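PDB 4H3T: CRISPR-associated protein, Cse1 family from Acidimicrobium ferrooxidans, which probably acts as the large subunit of a type I-E CRISPR Cascade complex, helping it recognise invading DNA. Local coordinates for residues 37-42 and 84-89; 66-71 and 216-221; 325-330 and 462-467; 407-412 and 458-463. The protein carries 1 engineered substitution. All blocks are in the same frame, centred on the assembly; numbering follows the deposited sequence.

In the fold
The four contacts fall into two clusters, one early and one late in the chain. Interactions 1 and 2 have centres about 15 Å apart; their segments alternate along the sequence, and Phe86 CE1 touches Leu68 CD1 at 3.9 Å, so the two contacts touch, and helices 52-68, 88-98 and 210-217 pack around them. Interactions 3 and 4 come later in the chain and end on the same stretch, helix 445-473, their centres about 8 Å apart. They share Arg462 and Leu463, and meet where Arg328 lies against Tyr460. The centres of interactions 2 and 4 are about 40 Å apart, on opposite sides of the chain's centre. This fits the two-part build of Cse1 proteins: a large mixed N-terminal region and a C-terminal bundle of long helices.

Interaction 1: residues 37-42 and 84-89; sequences VLAHTI and DRFSED
The backbones from Val37 to His40 and from Asp84 to Glu88 run nearly antiparallel, 170° apart, with the CA atoms of Val37 and Glu88 5.9 Å from each other. Two waters join them. One accepts from Phe86 N and lies 3.0 Å from His40 ND1; the other donates to both Val37 O and Phe86 O. His40 holds CG in the crowded position between its N and carbonyl carbon (chi1 61°), which lays one ring face against Arg85 CB, 3.7 Å from the centroid of the His40 ring, while Thr41 CG2 covers the other. Arg85 NH2 itself pairs with Asp84 OD2 in a salt bridge. An alanine here in place of His40 would remove the ring that Arg85 packs on and the ND1 partner of the water, and would probably loosen the join. Val37 CG1 rests on Glu88 CG at 3.7 Å, an aliphatic stem whose carboxylate pairs with Arg33. Ala39, small enough to sit close, meets the Phe86 ring. The contact thus joins the end of helix 32-37 to the start of helix 88-98, where Ser87 is the N-cap.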
loop_
_atom_site.group_PDB
_atom_site.type_symbol
_atom_site.label_atom_id
_atom_site.label_comp_id
_atom_site.label_asym_id
_atom_site.label_seq_id
_atom_site.Cartn_x
_atom_site.Cartn_y
_atom_site.Cartn_z
ATOM N N VAL A 37 0.838 23.862 -7.799
ATOM C CA VAL A 37 0.066 25.114 -7.968
ATOM C C VAL A 37 -1.439 24.808 -7.923
ATOM O O VAL A 37 -2.177 25.540 -7.275
ATOM C CB VAL A 37 0.475 25.850 -9.269
ATOM C CG1 VAL A 37 -0.432 27.082 -9.528
ATOM C CG2 VAL A 37 1.932 26.270 -9.171
ATOM N N LEU A 38 -1.855 23.673 -8.509
ATOM C CA LEU A 38 -3.279 23.318 -8.596
ATOM C C LEU A 38 -3.726 22.245 -7.598
ATOM O O LEU A 38 -4.858 21.759 -7.705
ATOM C CB LEU A 38 -3.570 22.846 -10.028
ATOM C CG LEU A 38 -3.221 23.808 -11.169
ATOM C CD1 LEU A 38 -3.533 23.175 -12.498
ATOM C CD2 LEU A 38 -3.956 25.098 -11.046
ATOM N N ALA A 39 -2.891 21.904 -6.592
ATOM C CA ALA A 39 -3.201 20.835 -5.638
ATOM C C ALA A 39 -4.560 20.990 -4.926
ATOM O O ALA A 39 -5.247 20.003 -4.727
ATOM C CB ALA A 39 -2.097 20.731 -4.603
ATOM N N HIS A 40 -5.002 22.224 -4.651
ATOM C CA HIS A 40 -6.294 22.486 -4.003
ATOM C C HIS A 40 -7.506 22.278 -4.957
ATOM O O HIS A 40 -8.643 22.313 -4.501
ATOM C CB HIS A 40 -6.309 23.904 -3.440
ATOM C CG HIS A 40 -6.135 24.958 -4.489
ATOM N ND1 HIS A 40 -4.978 25.037 -5.250
ATOM C CD2 HIS A 40 -7.010 25.894 -4.924
ATOM C CE1 HIS A 40 -5.175 26.050 -6.091
ATOM N NE2 HIS A 40 -6.370 26.606 -5.912
ATOM N N THR A 41 -7.267 22.108 -6.269
ATOM C CA THR A 41 -8.332 21.922 -7.291
ATOM C C THR A 41 -8.388 20.447 -7.738
ATOM O O THR A 41 -9.242 20.066 -8.537
ATOM C CB THR A 41 -8.087 22.832 -8.532
ATOM O OG1 THR A 41 -7.033 22.295 -9.335
ATOM C CG2 THR A 41 -7.799 24.273 -8.178
ATOM N N ILE A 42 -7.447 19.633 -7.245
ATOM C CA ILE A 42 -7.308 18.214 -7.616
ATOM C C ILE A 42 -7.840 17.341 -6.540
ATOM O O ILE A 42 -7.571 17.589 -5.368
ATOM C CB ILE A 42 -5.792 17.941 -7.901
ATOM C CG1 ILE A 42 -5.344 18.775 -9.148
ATOM C CG2 ILE A 42 -5.492 16.478 -8.063
ATOM C CD1 ILE A 42 -3.791 18.829 -9.372
ATOM N N ASP A 84 -5.282 28.203 1.755
ATOM C CA ASP A 84 -6.117 27.449 0.814
ATOM C C ASP A 84 -5.368 26.912 -0.410
ATOM O O ASP A 84 -5.956 26.163 -1.189
ATOM C CB ASP A 84 -7.305 28.281 0.345
ATOM C CG ASP A 84 -6.963 29.347 -0.648
ATOM O OD1 ASP A 84 -5.875 29.952 -0.513
ATOM O OD2 ASP A 84 -7.776 29.572 -1.575
ATOM N N ARG A 85 -4.117 27.325 -0.604
ATOM C CA ARG A 85 -3.327 26.867 -1.735
ATOM C C ARG A 85 -1.841 27.031 -1.404
ATOM O O ARG A 85 -1.469 27.732 -0.443
ATOM C CB ARG A 85 -3.728 27.641 -3.007
ATOM C CG ARG A 85 -3.407 29.114 -2.930
ATOM C CD ARG A 85 -3.757 29.954 -4.168
ATOM N NE ARG A 85 -5.124 29.811 -4.670
ATOM C CZ ARG A 85 -6.210 30.390 -4.156
ATOM N NH1 ARG A 85 -7.400 30.196 -4.716
ATOM N NH2 ARG A 85 -6.121 31.155 -3.070
ATOM N N PHE A 86 -1.012 26.388 -2.195
ATOM C CA PHE A 86 0.436 26.506 -2.065
ATOM C C PHE A 86 0.892 27.760 -2.819
ATOM O O PHE A 86 0.269 28.190 -3.783
ATOM C CB PHE A 86 1.169 25.250 -2.591
ATOM C CG PHE A 86 0.953 23.978 -1.800
ATOM C CD1 PHE A 86 1.213 23.932 -0.435
ATOM C CD2 PHE A 86 0.511 22.828 -2.420
ATOM C CE1 PHE A 86 1.091 22.720 0.274
ATOM C CE2 PHE A 86 0.424 21.620 -1.725
ATOM C CZ PHE A 86 0.704 21.585 -0.377
ATOM N N SER A 87 1.971 28.349 -2.339
ATOM C CA SER A 87 2.556 29.551 -2.908
ATOM C C SER A 87 3.188 29.280 -4.262
ATOM O O SER A 87 4.187 28.540 -4.333
ATOM C CB SER A 87 3.625 30.088 -1.959
ATOM O OG SER A 87 4.367 31.141 -2.537
ATOM N N GLU A 88 2.658 29.937 -5.340
ATOM C CA GLU A 88 3.267 29.855 -6.670
ATOM C C GLU A 88 4.711 30.341 -6.685
ATOM O O GLU A 88 5.527 29.814 -7.453
ATOM C CB GLU A 88 2.507 30.676 -7.710
ATOM C CG GLU A 88 1.213 30.050 -8.160
ATOM C CD GLU A 88 0.606 30.735 -9.365
ATOM O OE1 GLU A 88 -0.622 30.957 -9.352
ATOM O OE2 GLU A 88 1.343 31.010 -10.337
ATOM N N ASP A 89 5.022 31.354 -5.867
ATOM C CA ASP A 89 6.368 31.938 -5.825
ATOM C C ASP A 89 7.368 30.936 -5.207
ATOM O O ASP A 89 8.476 30.785 -5.723
ATOM C CB ASP A 89 6.383 33.265 -5.045
ATOM C CG ASP A 89 5.674 34.461 -5.690
ATOM O OD1 ASP A 89 5.409 34.418 -6.918
ATOM O OD2 ASP A 89 5.439 35.465 -4.974
HETATM O O HOH W 1 -2.235 24.560 -4.022
HETATM O O HOH W 2 -1.375 27.801 -5.827
#

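Interaction 2: residues 66-71 and 216-221; sequences RILRGP and LNLVPW
Arg69 leaves helical geometry after helix 52-68, its positive phi (54°) turning the chain aside, and Gly70 follows with backbone angles at which a beta carbon would clash with the carbonyl oxygen of Arg69. A cis peptide bond before Pro71 completes the turn. Across from it, Trp221 sets CG beside its own N, anti to the carbonyl carbon (chi1 -61°), and so swings the indole back over the turn. Gly70 CA sits over one face of the six-membered ring of Trp221, 4.1 Å from the centroid, in a CH-pi contact. Pro71 O lies over the same face, nearer the pyrrole part, and is gripped by the backbone: Trp221 N donates to it over 3.2 Å at 158°, and Pro220 CA makes a CA-H...O contact with it. Residues 216-221 reach this place through an inverse gamma turn centred on Leu218, which bends the chain sharply, closed by a weak bond from Val219 N to Asn217 O. Both helix ends are thus followed by compact turns that meet each other, and rigid proline rings suit such turns; Pro71 CG and Pro220 CG are 4.2 Å apart. Leu218 packs on both Pro71 and Leu68, its CB 4.2 Å from Pro71 CD, and the two leucines cross at about a right angle. Trp77 of helix 74-82 packs on both prolines, and Tyr65 OH hydrogen-bonds to Val219 O.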
loop_
_atom_site.group_PDB
_atom_site.type_symbol
_atom_site.label_atom_id
_atom_site.label_comp_id
_atom_site.label_asym_id
_atom_site.label_seq_id
_atom_site.Cartn_x
_atom_site.Cartn_y
_atom_site.Cartn_z
ATOM N N ARG A 66 10.945 20.184 0.344
ATOM C CA ARG A 66 11.993 21.067 -0.197
ATOM C C ARG A 66 11.411 22.385 -0.650
ATOM O O ARG A 66 12.059 23.430 -0.430
ATOM C CB ARG A 66 12.775 20.400 -1.349
ATOM C CG ARG A 66 13.538 19.112 -0.989
ATOM C CD ARG A 66 14.530 19.364 0.150
ATOM N NE ARG A 66 15.607 20.244 -0.303
ATOM C CZ ARG A 66 16.450 20.912 0.480
ATOM N NH1 ARG A 66 16.319 20.873 1.807
ATOM N NH2 ARG A 66 17.434 21.616 -0.051
ATOM N N ILE A 67 10.230 22.373 -1.309
ATOM C CA ILE A 67 9.621 23.645 -1.747
ATOM C C ILE A 67 9.202 24.452 -0.510
ATOM O O ILE A 67 9.399 25.650 -0.461
ATOM C CB ILE A 67 8.405 23.398 -2.682
ATOM C CG1 ILE A 67 8.832 22.897 -4.074
ATOM C CG2 ILE A 67 7.560 24.662 -2.806
ATOM C CD1 ILE A 67 7.715 22.192 -4.859
ATOM N N LEU A 68 8.534 23.812 0.450
ATOM C CA LEU A 68 8.026 24.538 1.611
ATOM C C LEU A 68 9.114 24.805 2.677
ATOM O O LEU A 68 8.867 25.570 3.629
ATOM C CB LEU A 68 6.872 23.686 2.205
ATOM C CG LEU A 68 5.685 23.447 1.221
ATOM C CD1 LEU A 68 4.707 22.433 1.801
ATOM C CD2 LEU A 68 4.931 24.718 0.906
ATOM N N ARG A 69 10.294 24.138 2.576
ATOM C CA ARG A 69 11.375 24.255 3.560
ATOM C C ARG A 69 10.769 23.936 4.913
ATOM O O ARG A 69 11.034 24.559 5.905
ATOM C CB ARG A 69 12.035 25.644 3.497
ATOM C CG ARG A 69 12.599 25.854 2.090
ATOM C CD ARG A 69 13.463 27.083 1.901
ATOM N NE ARG A 69 14.600 27.117 2.826
ATOM C CZ ARG A 69 15.721 26.393 2.731
ATOM N NH1 ARG A 69 16.683 26.527 3.641
ATOM N NH2 ARG A 69 15.881 25.517 1.736
ATOM N N GLY A 70 10.006 22.881 4.946
ATOM C CA GLY A 70 9.289 22.519 6.147
ATOM C C GLY A 70 8.108 21.678 5.738
ATOM O O GLY A 70 8.088 21.171 4.622
ATOM N N PRO A 71 7.160 21.427 6.655
ATOM C CA PRO A 71 7.005 22.064 7.993
ATOM C C PRO A 71 7.955 21.499 9.047
ATOM O O PRO A 71 8.124 20.292 9.189
ATOM C CB PRO A 71 5.544 21.766 8.332
ATOM C CG PRO A 71 5.260 20.449 7.645
ATOM C CD PRO A 71 5.988 20.588 6.320
ATOM N N LEU A 216 -1.703 15.920 5.111
ATOM C CA LEU A 216 -1.891 14.778 6.043
ATOM C C LEU A 216 -0.642 13.926 6.118
ATOM O O LEU A 216 -0.452 13.251 7.133
ATOM C CB LEU A 216 -3.085 13.904 5.611
ATOM C CG LEU A 216 -4.439 14.661 5.743
ATOM C CD1 LEU A 216 -5.580 13.931 4.997
ATOM C CD2 LEU A 216 -4.814 14.835 7.196
ATOM N N ASN A 217 0.183 13.904 5.031
ATOM C CA ASN A 217 1.398 13.095 4.949
ATOM C C ASN A 217 2.680 13.866 5.281
ATOM O O ASN A 217 3.746 13.223 5.433
ATOM C CB ASN A 217 1.526 12.467 3.556
ATOM C CG ASN A 217 0.631 11.304 3.377
ATOM O OD1 ASN A 217 0.999 10.228 3.766
ATOM N ND2 ASN A 217 -0.583 11.501 2.882
ATOM N N LEU A 218 2.598 15.195 5.358
ATOM C CA LEU A 218 3.744 16.046 5.653
ATOM C C LEU A 218 3.889 16.171 7.143
ATOM O O LEU A 218 3.739 17.220 7.722
ATOM C CB LEU A 218 3.654 17.394 4.967
ATOM C CG LEU A 218 3.902 17.349 3.452
ATOM C CD1 LEU A 218 3.345 18.632 2.830
ATOM C CD2 LEU A 218 5.348 17.115 3.137
ATOM N N VAL A 219 4.338 15.077 7.744
ATOM C CA VAL A 219 4.573 15.044 9.161
ATOM C C VAL A 219 5.687 16.099 9.501
ATOM O O VAL A 219 6.803 16.041 8.908
ATOM C CB VAL A 219 4.999 13.627 9.641
ATOM C CG1 VAL A 219 5.177 13.611 11.157
ATOM C CG2 VAL A 219 4.020 12.535 9.178
ATOM N N PRO A 220 5.451 16.993 10.467
ATOM C CA PRO A 220 6.496 17.963 10.797
ATOM C C PRO A 220 7.758 17.289 11.355
ATOM O O PRO A 220 7.666 16.253 12.034
ATOM C CB PRO A 220 5.809 18.873 11.814
ATOM C CG PRO A 220 4.403 18.870 11.394
ATOM C CD PRO A 220 4.191 17.376 11.113
ATOM N N TRP A 221 8.943 17.885 11.049
ATOM C CA TRP A 221 10.250 17.351 11.459
ATOM C C TRP A 221 10.372 17.218 12.994
ATOM O O TRP A 221 11.087 16.348 13.472
ATOM C CB TRP A 221 11.373 18.252 10.941
ATOM C CG TRP A 221 11.438 18.371 9.455
ATOM C CD1 TRP A 221 10.958 17.493 8.523
ATOM C CD2 TRP A 221 11.958 19.483 8.730
ATOM N NE1 TRP A 221 11.174 17.982 7.261
ATOM C CE2 TRP A 221 11.864 19.164 7.357
ATOM C CE3 TRP A 221 12.599 20.675 9.108
ATOM C CZ2 TRP A 221 12.294 20.035 6.371
ATOM C CZ3 TRP A 221 13.033 21.537 8.119
ATOM C CH2 TRP A 221 12.828 21.235 6.770
#

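Interaction 3: residues 325-330 and 462-467; sequences QVWRGL and RLDAPY
A single 3-10 turn, 326-328, packs against helix 445-473 where that helix kinks at Ala465 and Pro466, with the CA atoms of Trp327 and Tyr467 7.9 Å apart. Trp327 carries the contact. Its CG stands in the crowded position between N and carbonyl carbon (chi1 53°), sending the indole toward the helix. Trp327 NE1 donates to Asp464 OD1 over 2.7 Å at 158°, in the ring plane and on the anti lone pair of the carboxylate, so the bond fixes the ring's rotation. OD1 also pairs with Arg468, which would favour the charged form of Asp464 and hold the carboxylate in position. Tyr467 covers one face: the two rings form an offset stack, planes 13° apart and centroids separated by 4.6 Å, while Tyr467 CB sits over the centre of the six-membered ring. Arg328 CG lies on the opposite face, so the indole is sandwiched. At the far corner of the indole, Trp327 CH2 meets Leu463 CB at 4.1 Å. A leucine here in place of Trp327 would remove the N-H and the flat ring, and would probably loosen the hold of the 3-10 turn on the helix. Tyr467 OH touches Leu330 CD2 at 3.5 Å and bonds to Ala402 O, tying in helix 397-415. Arg328 NH1 donates to Gln325 OE1, steadying the turn. The contact thus joins the 3-10 turn to helix 445-473 of the C-terminal helical bundle characteristic of Cse1.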
loop_
_atom_site.group_PDB
_atom_site.type_symbol
_atom_site.label_atom_id
_atom_site.label_comp_id
_atom_site.label_asym_id
_atom_site.label_seq_id
_atom_site.Cartn_x
_atom_site.Cartn_y
_atom_site.Cartn_z
ATOM N N GLN A 325 -10.201 -8.714 1.966
ATOM C CA GLN A 325 -10.698 -7.306 1.996
ATOM C C GLN A 325 -9.880 -6.606 3.103
ATOM O O GLN A 325 -9.614 -7.233 4.126
ATOM C CB GLN A 325 -12.172 -7.249 2.287
ATOM C CG GLN A 325 -13.049 -7.900 1.190
ATOM C CD GLN A 325 -13.324 -9.393 1.344
ATOM O OE1 GLN A 325 -12.728 -10.093 2.169
ATOM N NE2 GLN A 325 -14.062 -9.938 0.403
ATOM N N VAL A 326 -9.474 -5.386 2.924
ATOM C CA VAL A 326 -8.504 -4.750 3.807
ATOM C C VAL A 326 -9.002 -4.636 5.252
ATOM O O VAL A 326 -8.224 -4.822 6.171
ATOM C CB VAL A 326 -7.982 -3.362 3.303
ATOM C CG1 VAL A 326 -9.073 -2.345 3.209
ATOM C CG2 VAL A 326 -6.877 -2.833 4.203
ATOM N N TRP A 327 -10.289 -4.427 5.476
ATOM C CA TRP A 327 -10.789 -4.364 6.876
ATOM C C TRP A 327 -10.644 -5.668 7.672
ATOM O O TRP A 327 -10.606 -5.635 8.905
ATOM C CB TRP A 327 -12.249 -3.892 6.906
ATOM C CG TRP A 327 -13.199 -4.658 6.032
ATOM C CD1 TRP A 327 -13.498 -4.408 4.726
ATOM C CD2 TRP A 327 -13.868 -5.881 6.372
ATOM N NE1 TRP A 327 -14.345 -5.369 4.244
ATOM C CE2 TRP A 327 -14.597 -6.286 5.232
ATOM C CE3 TRP A 327 -14.071 -6.570 7.589
ATOM C CZ2 TRP A 327 -15.439 -7.421 5.243
ATOM C CZ3 TRP A 327 -14.908 -7.678 7.601
ATOM C CH2 TRP A 327 -15.628 -8.051 6.451
ATOM N N ARG A 328 -10.479 -6.829 6.988
ATOM C CA ARG A 328 -10.227 -8.068 7.693
ATOM C C ARG A 328 -8.853 -8.009 8.432
ATOM O O ARG A 328 -8.663 -8.735 9.384
ATOM C CB ARG A 328 -10.338 -9.263 6.742
ATOM C CG ARG A 328 -11.762 -9.563 6.374
ATOM C CD ARG A 328 -11.881 -10.469 5.173
ATOM N NE ARG A 328 -11.331 -11.794 5.366
ATOM C CZ ARG A 328 -11.330 -12.743 4.447
ATOM N NH1 ARG A 328 -11.794 -12.497 3.222
ATOM N NH2 ARG A 328 -10.823 -13.930 4.721
ATOM N N GLY A 329 -7.931 -7.167 7.977
ATOM C CA GLY A 329 -6.638 -6.974 8.607
ATOM C C GLY A 329 -6.593 -5.632 9.343
ATOM O O GLY A 329 -5.529 -5.038 9.458
ATOM N N LEU A 330 -7.755 -5.100 9.823
ATOM C CA LEU A 330 -7.754 -3.796 10.509
ATOM C C LEU A 330 -6.781 -3.772 11.724
ATOM O O LEU A 330 -6.088 -2.785 11.950
ATOM C CB LEU A 330 -9.174 -3.477 10.988
ATOM C CG LEU A 330 -9.338 -2.121 11.740
ATOM C CD1 LEU A 330 -8.879 -0.986 10.928
ATOM C CD2 LEU A 330 -10.785 -1.914 12.127
ATOM N N ARG A 462 -20.130 -10.509 1.040
ATOM C CA ARG A 462 -21.417 -9.908 1.404
ATOM C C ARG A 462 -21.300 -8.876 2.519
ATOM O O ARG A 462 -22.097 -7.956 2.557
ATOM C CB ARG A 462 -22.396 -11.000 1.842
ATOM C CG ARG A 462 -22.893 -11.816 0.648
ATOM C CD ARG A 462 -24.124 -11.191 0.009
ATOM N NE ARG A 462 -25.307 -11.439 0.852
ATOM C CZ ARG A 462 -25.993 -12.578 0.897
ATOM N NH1 ARG A 462 -25.664 -13.599 0.111
ATOM N NH2 ARG A 462 -27.001 -12.715 1.742
ATOM N N LEU A 463 -20.317 -8.996 3.412
ATOM C CA LEU A 463 -20.165 -8.046 4.541
ATOM C C LEU A 463 -19.255 -6.888 4.189
ATOM O O LEU A 463 -19.117 -5.966 5.005
ATOM C CB LEU A 463 -19.630 -8.794 5.796
ATOM C CG LEU A 463 -20.571 -9.803 6.409
ATOM C CD1 LEU A 463 -19.926 -10.474 7.598
ATOM C CD2 LEU A 463 -21.936 -9.163 6.817
ATOM N N ASP A 464 -18.711 -6.857 2.962
ATOM C CA ASP A 464 -17.757 -5.815 2.634
ATOM C C ASP A 464 -18.409 -4.413 2.645
ATOM O O ASP A 464 -17.940 -3.553 3.387
ATOM C CB ASP A 464 -17.063 -6.099 1.297
ATOM C CG ASP A 464 -16.016 -5.075 0.888
ATOM O OD1 ASP A 464 -15.012 -4.888 1.637
ATOM O OD2 ASP A 464 -16.222 -4.416 -0.090
ATOM N N ALA A 465 -19.448 -4.181 1.862
ATOM C CA ALA A 465 -20.068 -2.842 1.801
ATOM C C ALA A 465 -20.747 -2.489 3.148
ATOM O O ALA A 465 -20.432 -1.422 3.702
ATOM C CB ALA A 465 -21.046 -2.756 0.620
ATOM N N PRO A 466 -21.405 -3.463 3.835
ATOM C CA PRO A 466 -21.934 -3.171 5.185
ATOM C C PRO A 466 -20.859 -2.843 6.219
ATOM O O PRO A 466 -21.060 -1.930 7.004
ATOM C CB PRO A 466 -22.632 -4.483 5.535
ATOM C CG PRO A 466 -23.044 -5.039 4.275
ATOM C CD PRO A 466 -21.949 -4.751 3.344
ATOM N N TYR A 467 -19.687 -3.547 6.233
ATOM C CA TYR A 467 -18.631 -3.225 7.201
ATOM C C TYR A 467 -18.088 -1.795 6.966
ATOM O O TYR A 467 -17.889 -1.031 7.890
ATOM C CB TYR A 467 -17.457 -4.231 7.135
ATOM C CG TYR A 467 -16.477 -3.938 8.235
ATOM C CD1 TYR A 467 -16.729 -4.367 9.543
ATOM C CD2 TYR A 467 -15.437 -3.020 8.043
ATOM C CE1 TYR A 467 -15.927 -3.966 10.595
ATOM C CE2 TYR A 467 -14.641 -2.609 9.095
ATOM C CZ TYR A 467 -14.843 -3.135 10.355
ATOM O OH TYR A 467 -14.089 -2.665 11.398
#

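Interaction 4: residues 407-412 and 458-463; sequences TFAAHA and EIYGRL. Engineered in segment 458-463: Ile459 (natural residue Leu).
The ring of Tyr460 points its phenol tip at helix 397-415, and Ala410 CA and Ala409 CB both approach it obliquely; the guanidinium of Arg328 makes a cation-pi contact with the same ring. With CG of Tyr460 beside its own N, anti to the carbonyl carbon (chi1 -76°), the side chain slants across to the neighbouring helix, where Tyr460 OH comes within 3.0 Å of Ala410 CA and 3.2 Å of Ala410 CB, a close approach that suits the small side chain of alanine. One residue earlier, Ala409 CB rests on Leu463 CD1 at 3.8 Å and lies 4.3 Å from Tyr460 CE1, so one methyl group meets two larger side chains. A turn later Ala412 CB meets CD1 of Ile459, an engineered residue that is leucine in the natural protein, at 4.3 Å. Small residues on one helix thus face large ones on the other, and the segment axes approach to 10.2 Å. Val491 on Ala412 and Leu490 on Leu463 bring helix 481-504 against the pair. With an angle of 143° between their directions the two segments run roughly antiparallel, as neighbouring helices do in the C-terminal helical bundle of Cse1 proteins.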
loop_
_atom_site.group_PDB
_atom_site.type_symbol
_atom_site.label_atom_id
_atom_site.label_comp_id
_atom_site.label_asym_id
_atom_site.label_seq_id
_atom_site.Cartn_x
_atom_site.Cartn_y
_atom_site.Cartn_z
ATOM N N THR A 407 -13.999 -9.411 14.363
ATOM C CA THR A 407 -13.973 -10.710 15.079
ATOM C C THR A 407 -15.338 -11.423 15.006
ATOM O O THR A 407 -15.382 -12.640 14.811
ATOM C CB THR A 407 -13.592 -10.525 16.542
ATOM O OG1 THR A 407 -12.326 -9.859 16.586
ATOM C CG2 THR A 407 -13.524 -11.865 17.299
ATOM N N PHE A 408 -16.429 -10.682 15.166
ATOM C CA PHE A 408 -17.758 -11.249 15.055
ATOM C C PHE A 408 -18.011 -11.766 13.635
ATOM O O PHE A 408 -18.533 -12.879 13.470
ATOM C CB PHE A 408 -18.854 -10.254 15.498
ATOM C CG PHE A 408 -20.212 -10.908 15.533
ATOM C CD1 PHE A 408 -20.429 -12.041 16.289
ATOM C CD2 PHE A 408 -21.240 -10.461 14.719
ATOM C CE1 PHE A 408 -21.650 -12.702 16.244
ATOM C CE2 PHE A 408 -22.503 -11.034 14.793
ATOM C CZ PHE A 408 -22.686 -12.183 15.513
ATOM N N ALA A 409 -17.645 -11.001 12.617
ATOM C CA ALA A 409 -17.764 -11.477 11.226
ATOM C C ALA A 409 -16.989 -12.823 11.036
ATOM O O ALA A 409 -17.473 -13.725 10.354
ATOM C CB ALA A 409 -17.252 -10.436 10.253
ATOM N N ALA A 410 -15.753 -12.887 11.543
ATOM C CA ALA A 410 -14.907 -14.087 11.466
ATOM C C ALA A 410 -15.571 -15.291 12.215
ATOM O O ALA A 410 -15.586 -16.391 11.672
ATOM C CB ALA A 410 -13.513 -13.810 12.002
ATOM N N HIS A 411 -16.232 -15.054 13.341
ATOM C CA HIS A 411 -16.919 -16.117 14.043
ATOM C C HIS A 411 -18.153 -16.539 13.271
ATOM O O HIS A 411 -18.427 -17.718 13.248
ATOM C CB HIS A 411 -17.332 -15.733 15.485
ATOM C CG HIS A 411 -16.181 -15.641 16.438
ATOM N ND1 HIS A 411 -16.171 -14.729 17.453
ATOM C CD2 HIS A 411 -15.051 -16.366 16.507
ATOM C CE1 HIS A 411 -15.015 -14.881 18.072
ATOM N NE2 HIS A 411 -14.314 -15.851 17.544
ATOM N N ALA A 412 -18.878 -15.623 12.616
ATOM C CA ALA A 412 -20.032 -16.036 11.794
ATOM C C ALA A 412 -19.562 -16.873 10.603
ATOM O O ALA A 412 -20.231 -17.845 10.195
ATOM C CB ALA A 412 -20.830 -14.820 11.324
ATOM N N GLU A 458 -17.502 -16.233 0.836
ATOM C CA GLU A 458 -18.763 -15.660 0.359
ATOM C C GLU A 458 -19.393 -14.686 1.410
ATOM O O GLU A 458 -19.830 -13.608 1.044
ATOM C CB GLU A 458 -19.770 -16.774 0.006
ATOM C CG GLU A 458 -20.983 -16.187 -0.689
ATOM C CD GLU A 458 -21.782 -17.214 -1.473
ATOM O OE1 GLU A 458 -21.513 -18.440 -1.367
ATOM O OE2 GLU A 458 -22.750 -16.781 -2.131
ATOM N N ILE A 459 -19.456 -15.044 2.686
ATOM C CA ILE A 459 -19.989 -14.104 3.669
ATOM C C ILE A 459 -19.077 -12.845 3.779
ATOM O O ILE A 459 -19.588 -11.748 3.870
ATOM C CB ILE A 459 -20.274 -14.738 5.051
ATOM C CG1 ILE A 459 -21.238 -13.802 5.830
ATOM C CG2 ILE A 459 -19.014 -15.063 5.869
ATOM C CD1 ILE A 459 -21.666 -14.177 7.164
ATOM N N TYR A 460 -17.752 -12.974 3.694
ATOM C CA TYR A 460 -16.912 -11.766 3.729
ATOM C C TYR A 460 -17.239 -10.833 2.547
ATOM O O TYR A 460 -17.293 -9.615 2.735
ATOM C CB TYR A 460 -15.411 -12.143 3.740
ATOM C CG TYR A 460 -14.974 -12.641 5.090
ATOM C CD1 TYR A 460 -15.077 -11.830 6.212
ATOM C CD2 TYR A 460 -14.329 -13.869 5.235
ATOM C CE1 TYR A 460 -14.522 -12.200 7.428
ATOM C CE2 TYR A 460 -13.871 -14.298 6.492
ATOM C CZ TYR A 460 -14.005 -13.454 7.589
ATOM O OH TYR A 460 -13.479 -13.642 8.819
ATOM N N GLY A 461 -17.507 -11.401 1.356
ATOM C CA GLY A 461 -17.831 -10.586 0.193
ATOM C C GLY A 461 -19.131 -9.826 0.441
ATOM O O GLY A 461 -19.225 -8.652 0.149
ATOM N N ARG A 462 -20.130 -10.509 1.040
ATOM C CA ARG A 462 -21.417 -9.908 1.404
ATOM C C ARG A 462 -21.300 -8.876 2.519
ATOM O O ARG A 462 -22.097 -7.956 2.557
ATOM C CB ARG A 462 -22.396 -11.000 1.842
ATOM C CG ARG A 462 -22.893 -11.816 0.648
ATOM C CD ARG A 462 -24.124 -11.191 0.009
ATOM N NE ARG A 462 -25.307 -11.439 0.852
ATOM C CZ ARG A 462 -25.993 -12.578 0.897
ATOM N NH1 ARG A 462 -25.664 -13.599 0.111
ATOM N NH2 ARG A 462 -27.001 -12.715 1.742
ATOM N N LEU A 463 -20.317 -8.996 3.412
ATOM C CA LEU A 463 -20.165 -8.046 4.541
ATOM C C LEU A 463 -19.255 -6.888 4.189
ATOM O O LEU A 463 -19.117 -5.966 5.005
ATOM C CB LEU A 463 -19.630 -8.794 5.796
ATOM C CG LEU A 463 -20.571 -9.803 6.409
ATOM C CD1 LEU A 463 -19.926 -10.474 7.598
ATOM C CD2 LEU A 463 -21.936 -9.163 6.817
#